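Local coordinates for endonuclease V (Homo sapiens, PDB 6OZE), which cleaves inosine-containing RNA as a metal-dependent endoribonuclease of the RNase H-like superfamily, at residues Cys56-Val61 against Glu72-Val77; Arg197-Ser202 against Phe222-Pro227. The protein carries 4 engineered substitutions. All blocks are in the same frame, centred on the assembly; numbering follows the deposited sequence. Where two conformers were deposited one is given.

Interaction 1: Cys56-Val61 against Glu72-Val77; sequences CASLVV and EESRMV
Ser58 and Ser74 face each other across two antiparallel strands at a non-hydrogen-bonded pair, where the CA atoms come within 4.2 Å and short side chains can meet directly. Ser58 CB lies 3.6 Å from Ser74 OG; one bond further, Ser58 OG reaches Ser74 OG at 2.8 Å, a hydrogen bond in which either hydroxyl may be the donor. In both serines OG stands anti to the carbonyl carbon (chi1 -63° in Ser58), and the two hydroxyls converge. Ser58 OG also bonds Ser235 OG of helix 226-242, so serine suits this buried place: it is small enough to fit under the helix and links strand, strand and helix. On the same face, Cys56 SG packs on Ser74 CB at 3.8 Å, Met76 SD meets Cys56 CB, and Val60 CG1 rests on the CB of Glu72, whose carboxylate leads away from the partner strand, as fits an exposed residue.

The opposite face carries the apolar Ala57 and Leu59, which suit the side where Leu99 of helix 89-106 packs on Ala57 and Val43 on Leu59. Beside them Arg75 and Glu73 turn their long chains away and join in a salt bridge, NH1 to OE2. Between the faces, Ala57 and Arg75 exchange two backbone bonds, as do Leu59 and Glu73. This ladder is the antiparallel hairpin of strands 54-63 and 69-78, the latter an outermost strand of the central mixed sheet of an RNase H-like fold.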
ATOM      1  N   CYS A  56      12.940  -2.795   9.028  1.00 21.34           N
ATOM      2  CA  CYS A  56      13.353  -3.381   7.763  1.00 20.23           C
ATOM      3  C   CYS A  56      12.415  -2.894   6.670  1.00 20.56           C
ATOM      4  O   CYS A  56      11.193  -2.861   6.864  1.00 23.15           O
ATOM      5  CB  CYS A  56      13.321  -4.906   7.830  1.00 22.29           C
ATOM      6  SG  CYS A  56      13.937  -5.692   6.354  1.00 23.65           S
ATOM      7  N   ALA A  57      12.988  -2.486   5.542  1.00 20.82           N
ATOM      8  CA  ALA A  57      12.225  -2.102   4.360  1.00 21.69           C
ATOM      9  C   ALA A  57      12.440  -3.167   3.298  1.00 20.02           C
ATOM     10  O   ALA A  57      13.579  -3.600   3.070  1.00 20.40           O
ATOM     11  CB  ALA A  57      12.685  -0.733   3.837  1.00 21.79           C
ATOM     12  N   SER A  58      11.346  -3.611   2.660  1.00 19.45           N
ATOM     13  CA  SER A  58      11.434  -4.672   1.668  1.00 20.10           C
ATOM     14  C   SER A  58      10.667  -4.312   0.403  1.00 18.20           C
ATOM     15  O   SER A  58       9.605  -3.676   0.459  1.00 18.87           O
ATOM     16  CB  SER A  58      10.866  -5.992   2.207  1.00 21.79           C
ATOM     17  OG  SER A  58      11.637  -6.437   3.328  1.00 22.79           O
ATOM     18  N   LEU A  59      11.217  -4.738  -0.728  1.00 19.00           N
ATOM     19  CA  LEU A  59      10.558  -4.645  -2.028  1.00 17.28           C
ATOM     20  C   LEU A  59      10.600  -6.010  -2.677  1.00 19.09           C
ATOM     21  O   LEU A  59      11.665  -6.631  -2.761  1.00 21.19           O
ATOM     22  CB  LEU A  59      11.283  -3.615  -2.907  1.00 20.27           C
ATOM     23  CG  LEU A  59      10.952  -3.638  -4.404  1.00 20.68           C
ATOM     24  CD1 LEU A  59       9.507  -3.200  -4.623  1.00 21.81           C
ATOM     25  CD2 LEU A  59      11.901  -2.714  -5.153  1.00 22.40           C
ATOM     26  N   VAL A  60       9.434  -6.486  -3.127  1.00 17.58           N
ATOM     27  CA  VAL A  60       9.356  -7.729  -3.879  1.00 20.33           C
ATOM     28  C   VAL A  60       8.660  -7.446  -5.202  1.00 20.55           C
ATOM     29  O   VAL A  60       7.868  -6.507  -5.319  1.00 21.33           O
ATOM     30  CB  VAL A  60       8.631  -8.862  -3.121  1.00 20.66           C
ATOM     31  CG1 VAL A  60       9.359  -9.180  -1.811  1.00 24.03           C
ATOM     32  CG2 VAL A  60       7.143  -8.509  -2.881  1.00 21.28           C
ATOM     33  N   VAL A  61       9.011  -8.221  -6.218  1.00 19.63           N
ATOM     34  CA  VAL A  61       8.282  -8.198  -7.482  1.00 21.18           C
ATOM     35  C   VAL A  61       7.827  -9.616  -7.779  1.00 20.53           C
ATOM     36  O   VAL A  61       8.613 -10.563  -7.660  1.00 21.75           O
ATOM     37  CB  VAL A  61       9.140  -7.654  -8.638  1.00 23.90           C
ATOM     38  CG1 VAL A  61       8.310  -7.593  -9.929  1.00 26.41           C
ATOM     39  CG2 VAL A  61       9.710  -6.273  -8.267  1.00 22.48           C
ATOM     40  N   GLU A  72      13.527  -9.898  -4.921  1.00 25.66           N
ATOM     41  CA  GLU A  72      13.288  -9.509  -3.540  1.00 23.75           C
ATOM     42  C   GLU A  72      14.517  -8.810  -2.991  1.00 21.21           C
ATOM     43  O   GLU A  72      15.651  -9.219  -3.261  1.00 24.45           O
ATOM     44  CB  GLU A  72      12.933 -10.713  -2.658  1.00 27.57           C
ATOM     45  CG  GLU A  72      13.958 -11.823  -2.653  1.00 39.25           C
ATOM     46  CD  GLU A  72      13.487 -13.041  -1.879  1.00 50.94           C
ATOM     47  OE1 GLU A  72      12.286 -13.379  -1.968  1.00 54.24           O
ATOM     48  OE2 GLU A  72      14.314 -13.653  -1.176  1.00 58.60           O
ATOM     49  N   GLU A  73      14.286  -7.737  -2.234  1.00 21.96           N
ATOM     50  CA  GLU A  73      15.380  -7.051  -1.562  1.00 22.23           C
ATOM     51  C   GLU A  73      14.870  -6.508  -0.239  1.00 23.06           C
ATOM     52  O   GLU A  73      13.797  -5.901  -0.188  1.00 21.60           O
ATOM     53  CB  GLU A  73      15.942  -5.926  -2.431  1.00 24.16           C
ATOM     54  CG  GLU A  73      17.134  -5.175  -1.793  1.00 25.26           C
ATOM     55  CD  GLU A  73      18.391  -6.025  -1.638  1.00 37.70           C
ATOM     56  OE1 GLU A  73      18.538  -7.041  -2.350  1.00 36.31           O
ATOM     57  OE2 GLU A  73      19.253  -5.658  -0.810  1.00 47.72           O
ATOM     58  N   SER A  74      15.642  -6.728   0.830  1.00 22.37           N
ATOM     59  CA  SER A  74      15.295  -6.239   2.159  1.00 21.69           C
ATOM     60  C   SER A  74      16.513  -5.537   2.729  1.00 22.51           C
ATOM     61  O   SER A  74      17.645  -5.974   2.502  1.00 26.14           O
ATOM     62  CB  SER A  74      14.956  -7.389   3.101  1.00 24.53           C
ATOM     63  OG  SER A  74      13.778  -8.065   2.668  1.00 27.93           O
ATOM     64  N   ARG A  75      16.290  -4.449   3.461  1.00 19.09           N
ATOM     65  CA  ARG A  75      17.396  -3.720   4.071  1.00 20.79           C
ATOM     66  C   ARG A  75      16.982  -3.226   5.445  1.00 20.47           C
ATOM     67  O   ARG A  75      15.898  -2.657   5.602  1.00 20.43           O
ATOM     68  CB  ARG A  75      17.806  -2.529   3.200  1.00 27.12           C
ATOM     69  CG  ARG A  75      18.397  -2.934   1.876  1.00 39.14           C
ATOM     70  CD  ARG A  75      19.707  -2.222   1.631  1.00 56.54           C
ATOM     71  NE  ARG A  75      19.581  -1.263   0.542  1.00 69.75           N
ATOM     72  CZ  ARG A  75      19.625  -1.595  -0.742  1.00 73.84           C
ATOM     73  NH1 ARG A  75      19.796  -2.865  -1.091  1.00 75.24           N
ATOM     74  NH2 ARG A  75      19.499  -0.662  -1.676  1.00 75.38           N
ATOM     75  N   MET A  76      17.853  -3.415   6.434  1.00 22.06           N
ATOM     76  CA  MET A  76      17.646  -2.779   7.727  1.00 21.83           C
ATOM     77  C   MET A  76      17.924  -1.287   7.603  1.00 21.45           C
ATOM     78  O   MET A  76      18.899  -0.873   6.964  1.00 24.87           O
ATOM     79  CB  MET A  76      18.590  -3.347   8.789  1.00 23.35           C
ATOM     80  CG  MET A  76      18.494  -4.844   9.066  1.00 24.49           C
ATOM     81  SD  MET A  76      16.836  -5.363   9.605  1.00 26.05           S
ATOM     82  CE  MET A  76      16.723  -4.511  11.173  1.00 30.71           C
ATOM     83  N   VAL A  77      17.062  -0.483   8.223  1.00 21.21           N
ATOM     84  CA  VAL A  77      17.116   0.969   8.126  1.00 24.39           C
ATOM     85  C   VAL A  77      16.779   1.563   9.487  1.00 25.74           C
ATOM     86  O   VAL A  77      16.199   0.904  10.350  1.00 26.17           O
ATOM     87  CB  VAL A  77      16.134   1.512   7.057  1.00 23.45           C
ATOM     88  CG1 VAL A  77      16.474   0.957   5.672  1.00 25.07           C
ATOM     89  CG2 VAL A  77      14.705   1.160   7.425  1.00 26.47           C
TER

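Interaction 2: Arg197-Ser202 against Phe222-Pro227; sequences RPLYIS and FRIPEP
Arg223 lays its side chain against Arg197 and Leu199, joining the loop before helix 226-242 to residues 197-199, which lead into and along a strand of the central sheet of the RNase H-like fold. Its CG is anti to the backbone N (chi1 -177°), and the chain runs extended as far as NE. Arg223 NE donates to Arg197 O at 3.0 Å and 162°; the oxygen lies close to the guanidinium plane, while the donor stands above the carbonyl plane. NH2 adds a weak bond to Pro198 O, so two successive carbonyls hold one guanidinium, a task to which arginine's several N-H groups are suited. Leu199 CD2 sits 3.8 Å above one face of this group, offset toward its rim, and Arg197 CD lies over the opposite face. The two arginines tolerate each other closely, probably because backbone oxygens offset the repulsion: Arg197 NH1 bonds Lys147 O, and the guanidinium planes stand 57° apart where Arg197 NE and Arg223 NH2, both donors, lie 3.0 Å from each other.

Next, Ile224 CD1 meets Leu199 CD2 at 4.2 Å, a light apolar touch. Pro225 follows as the N-cap of helix 226-242. A compact, rigid proline fits this buried spot, which Thr216 of helix 209-218 and Val145 also line; its ring and Leu199 approach tip to tip, Pro225 CD to Leu199 CD1 at 3.6 Å.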
ATOM      1  N   ARG A 197     -12.755 -10.706   7.806  1.00 35.92           N
ATOM      2  CA  ARG A 197     -12.213  -9.363   8.001  1.00 37.42           C
ATOM      3  C   ARG A 197     -11.719  -8.807   6.668  1.00 31.09           C
ATOM      4  O   ARG A 197     -10.849  -9.418   6.040  1.00 30.83           O
ATOM      5  CB  ARG A 197     -11.067  -9.415   9.001  1.00 48.14           C
ATOM      6  CG  ARG A 197     -10.543  -8.054   9.429  1.00 59.33           C
ATOM      7  CD  ARG A 197      -9.432  -8.194  10.466  1.00 70.01           C
ATOM      8  NE  ARG A 197      -8.275  -7.354  10.160  1.00 76.59           N
ATOM      9  CZ  ARG A 197      -7.090  -7.467  10.755  1.00 84.74           C
ATOM     10  NH1 ARG A 197      -6.093  -6.662  10.413  1.00 86.53           N
ATOM     11  NH2 ARG A 197      -6.899  -8.386  11.690  1.00 88.97           N
ATOM     12  N   PRO A 198     -12.245  -7.684   6.200  1.00 28.20           N
ATOM     13  CA  PRO A 198     -11.887  -7.195   4.867  1.00 23.39           C
ATOM     14  C   PRO A 198     -10.547  -6.470   4.875  1.00 24.11           C
ATOM     15  O   PRO A 198      -9.979  -6.133   5.922  1.00 27.51           O
ATOM     16  CB  PRO A 198     -13.014  -6.211   4.539  1.00 31.11           C
ATOM     17  CG  PRO A 198     -13.461  -5.709   5.870  1.00 35.58           C
ATOM     18  CD  PRO A 198     -13.283  -6.855   6.841  1.00 32.95           C
ATOM     19  N   LEU A 199     -10.034  -6.247   3.671  1.00 23.64           N
ATOM     20  CA  LEU A 199      -8.955  -5.297   3.474  1.00 20.87           C
ATOM     21  C   LEU A 199      -9.549  -3.951   3.096  1.00 23.13           C
ATOM     22  O   LEU A 199     -10.657  -3.862   2.569  1.00 24.63           O
ATOM     23  CB  LEU A 199      -8.062  -5.750   2.325  1.00 23.76           C
ATOM     24  CG  LEU A 199      -7.602  -7.197   2.299  1.00 31.91           C
ATOM     25  CD1 LEU A 199      -6.854  -7.449   0.994  1.00 32.95           C
ATOM     26  CD2 LEU A 199      -6.704  -7.479   3.482  1.00 32.70           C
ATOM     27  N   TYR A 200      -8.809  -2.887   3.369  1.00 22.01           N
ATOM     28  CA  TYR A 200      -9.272  -1.541   3.043  1.00 23.13           C
ATOM     29  C   TYR A 200      -8.378  -1.003   1.933  1.00 24.24           C
ATOM     30  O   TYR A 200      -7.175  -0.761   2.140  1.00 24.17           O
ATOM     31  CB  TYR A 200      -9.294  -0.653   4.284  1.00 23.63           C
ATOM     32  CG  TYR A 200     -10.232  -1.215   5.311  1.00 24.34           C
ATOM     33  CD1 TYR A 200     -11.598  -0.952   5.244  1.00 28.93           C
ATOM     34  CD2 TYR A 200      -9.787  -2.081   6.298  1.00 30.18           C
ATOM     35  CE1 TYR A 200     -12.473  -1.489   6.156  1.00 31.82           C
ATOM     36  CE2 TYR A 200     -10.660  -2.623   7.216  1.00 32.31           C
ATOM     37  CZ  TYR A 200     -12.009  -2.326   7.140  1.00 33.26           C
ATOM     38  OH  TYR A 200     -12.888  -2.863   8.050  1.00 34.34           O
ATOM     39  N   ILE A 201      -8.961  -0.830   0.753  1.00 22.83           N
ATOM     40  CA  ILE A 201      -8.223  -0.523  -0.466  1.00 21.30           C
ATOM     41  C   ILE A 201      -8.463   0.933  -0.831  1.00 22.37           C
ATOM     42  O   ILE A 201      -9.603   1.405  -0.801  1.00 24.21           O
ATOM     43  CB  ILE A 201      -8.698  -1.426  -1.620  1.00 25.51           C
ATOM     44  CG1 ILE A 201      -8.672  -2.909  -1.206  1.00 25.47           C
ATOM     45  CG2 ILE A 201      -7.872  -1.143  -2.891  1.00 23.38           C
ATOM     46  CD1 ILE A 201      -7.346  -3.379  -0.680  1.00 27.84           C
ATOM     47  N   SER A 202      -7.391   1.645  -1.200  1.00 21.09           N
ATOM     48  CA  SER A 202      -7.578   2.997  -1.698  1.00 24.60           C
ATOM     49  C   SER A 202      -6.549   3.285  -2.779  1.00 23.56           C
ATOM     50  O   SER A 202      -5.525   2.602  -2.887  1.00 24.52           O
ATOM     51  CB  SER A 202      -7.540   4.025  -0.569  1.00 26.04           C
ATOM     52  OG  SER A 202      -6.270   3.991   0.082  1.00 28.53           O
ATOM     53  N   PHE A 222      -4.128 -15.938  -0.384  1.00 27.08           N
ATOM     54  CA  PHE A 222      -4.582 -15.947   0.995  1.00 27.75           C
ATOM     55  C   PHE A 222      -5.273 -14.609   1.265  1.00 28.08           C
ATOM     56  O   PHE A 222      -5.563 -13.846   0.336  1.00 37.40           O
ATOM     57  CB  PHE A 222      -3.379 -16.233   1.908  1.00 32.81           C
ATOM     58  CG  PHE A 222      -2.634 -17.487   1.545  1.00 39.47           C
ATOM     59  CD1 PHE A 222      -3.113 -18.730   1.934  1.00 48.32           C
ATOM     60  CD2 PHE A 222      -1.463 -17.430   0.804  1.00 35.54           C
ATOM     61  CE1 PHE A 222      -2.429 -19.892   1.600  1.00 53.71           C
ATOM     62  CE2 PHE A 222      -0.778 -18.584   0.464  1.00 45.16           C
ATOM     63  CZ  PHE A 222      -1.262 -19.819   0.865  1.00 52.70           C
ATOM     64  N   ARG A 223      -5.540 -14.304   2.538  1.00 28.06           N
ATOM     65  CA  ARG A 223      -6.239 -13.054   2.831  1.00 30.40           C
ATOM     66  C   ARG A 223      -5.382 -11.841   2.480  1.00 24.65           C
ATOM     67  O   ARG A 223      -5.873 -10.866   1.905  1.00 27.24           O
ATOM     68  CB  ARG A 223      -6.702 -13.009   4.291  1.00 36.60           C
ATOM     69  CG  ARG A 223      -7.493 -11.750   4.631  1.00 40.17           C
ATOM     70  CD  ARG A 223      -7.624 -11.522   6.137  1.00 50.72           C
ATOM     71  NE  ARG A 223      -7.990 -10.136   6.431  1.00 52.11           N
ATOM     72  CZ  ARG A 223      -7.221  -9.272   7.083  1.00 58.48           C
ATOM     73  NH1 ARG A 223      -6.032  -9.645   7.541  1.00 52.45           N
ATOM     74  NH2 ARG A 223      -7.646  -8.032   7.290  1.00 62.12           N
ATOM     75  N   ILE A 224      -4.096 -11.876   2.802  1.00 24.04           N
ATOM     76  CA  ILE A 224      -3.212 -10.764   2.452  1.00 25.49           C
ATOM     77  C   ILE A 224      -2.727 -10.959   1.017  1.00 20.55           C
ATOM     78  O   ILE A 224      -2.163 -12.023   0.708  1.00 23.28           O
ATOM     79  CB  ILE A 224      -2.037 -10.720   3.418  1.00 23.56           C
ATOM     80  CG1 ILE A 224      -2.547 -10.663   4.857  1.00 30.26           C
ATOM     81  CG2 ILE A 224      -1.117  -9.538   3.096  1.00 23.85           C
ATOM     82  CD1 ILE A 224      -3.430  -9.468   5.134  1.00 33.94           C
ATOM     83  N   PRO A 225      -2.897  -9.968   0.134  1.00 19.53           N
ATOM     84  CA  PRO A 225      -2.464 -10.125  -1.261  1.00 20.40           C
ATOM     85  C   PRO A 225      -1.000 -10.521  -1.345  1.00 22.00           C
ATOM     86  O   PRO A 225      -0.168 -10.049  -0.574  1.00 21.70           O
ATOM     87  CB  PRO A 225      -2.699  -8.740  -1.870  1.00 24.59           C
ATOM     88  CG  PRO A 225      -3.712  -8.092  -0.972  1.00 28.71           C
ATOM     89  CD  PRO A 225      -3.493  -8.649   0.398  1.00 26.15           C
ATOM     90  N   GLU A 226      -0.702 -11.416  -2.287  0.50 21.87           N
ATOM     91  CA  GLU A 226       0.623 -12.034  -2.376  0.50 22.52           C
ATOM     92  C   GLU A 226       1.782 -11.050  -2.387  0.50 20.99           C
ATOM     93  O   GLU A 226       2.752 -11.279  -1.647  0.50 21.02           O
ATOM     94  CB  GLU A 226       0.672 -13.005  -3.563  0.50 23.14           C
ATOM     95  CG  GLU A 226       0.231 -14.422  -3.216  0.50 32.18           C
ATOM     96  CD  GLU A 226       0.987 -14.979  -2.011  0.50 35.46           C
ATOM     97  OE1 GLU A 226       0.508 -14.797  -0.873  0.50 32.66           O
ATOM     98  OE2 GLU A 226       2.069 -15.588  -2.195  0.50 35.47           O
ATOM     99  N   PRO A 227       1.767  -9.963  -3.168  1.00 17.90           N
ATOM    100  CA  PRO A 227       2.940  -9.055  -3.148  1.00 18.14           C
ATOM    101  C   PRO A 227       3.161  -8.426  -1.784  1.00 19.19           C
ATOM    102  O   PRO A 227       4.320  -8.295  -1.347  1.00 20.82           O
ATOM    103  CB  PRO A 227       2.612  -8.024  -4.241  1.00 22.45           C
ATOM    104  CG  PRO A 227       1.624  -8.771  -5.181  1.00 23.85           C
ATOM    105  CD  PRO A 227       0.781  -9.557  -4.198  1.00 22.29           C
TER

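Helix 226-242 ties the two contacts together. Interaction 2 lies where the chain enters this helix, and interaction 1 packs further along it, with Cys56 touching His238 and Ile239 and Ser74 touching Cys234 and His238. Although their centres are 20 Å apart, they meet directly: Val60 CG2 of interaction 1 packs on Pro227 O of interaction 2 at 3.2 Å. Both also reach one mixed sheet, interaction 1 at strands 54-63 and 69-78, the latter at one edge, and interaction 2 at the inner strand 199-205. An acetate, probably from the crystallisation liquor, lies about 3 Å from the Met76 side chain; a sodium ion is about 10 Å from the Pro198 side chain, and neither contact is part of a sodium site.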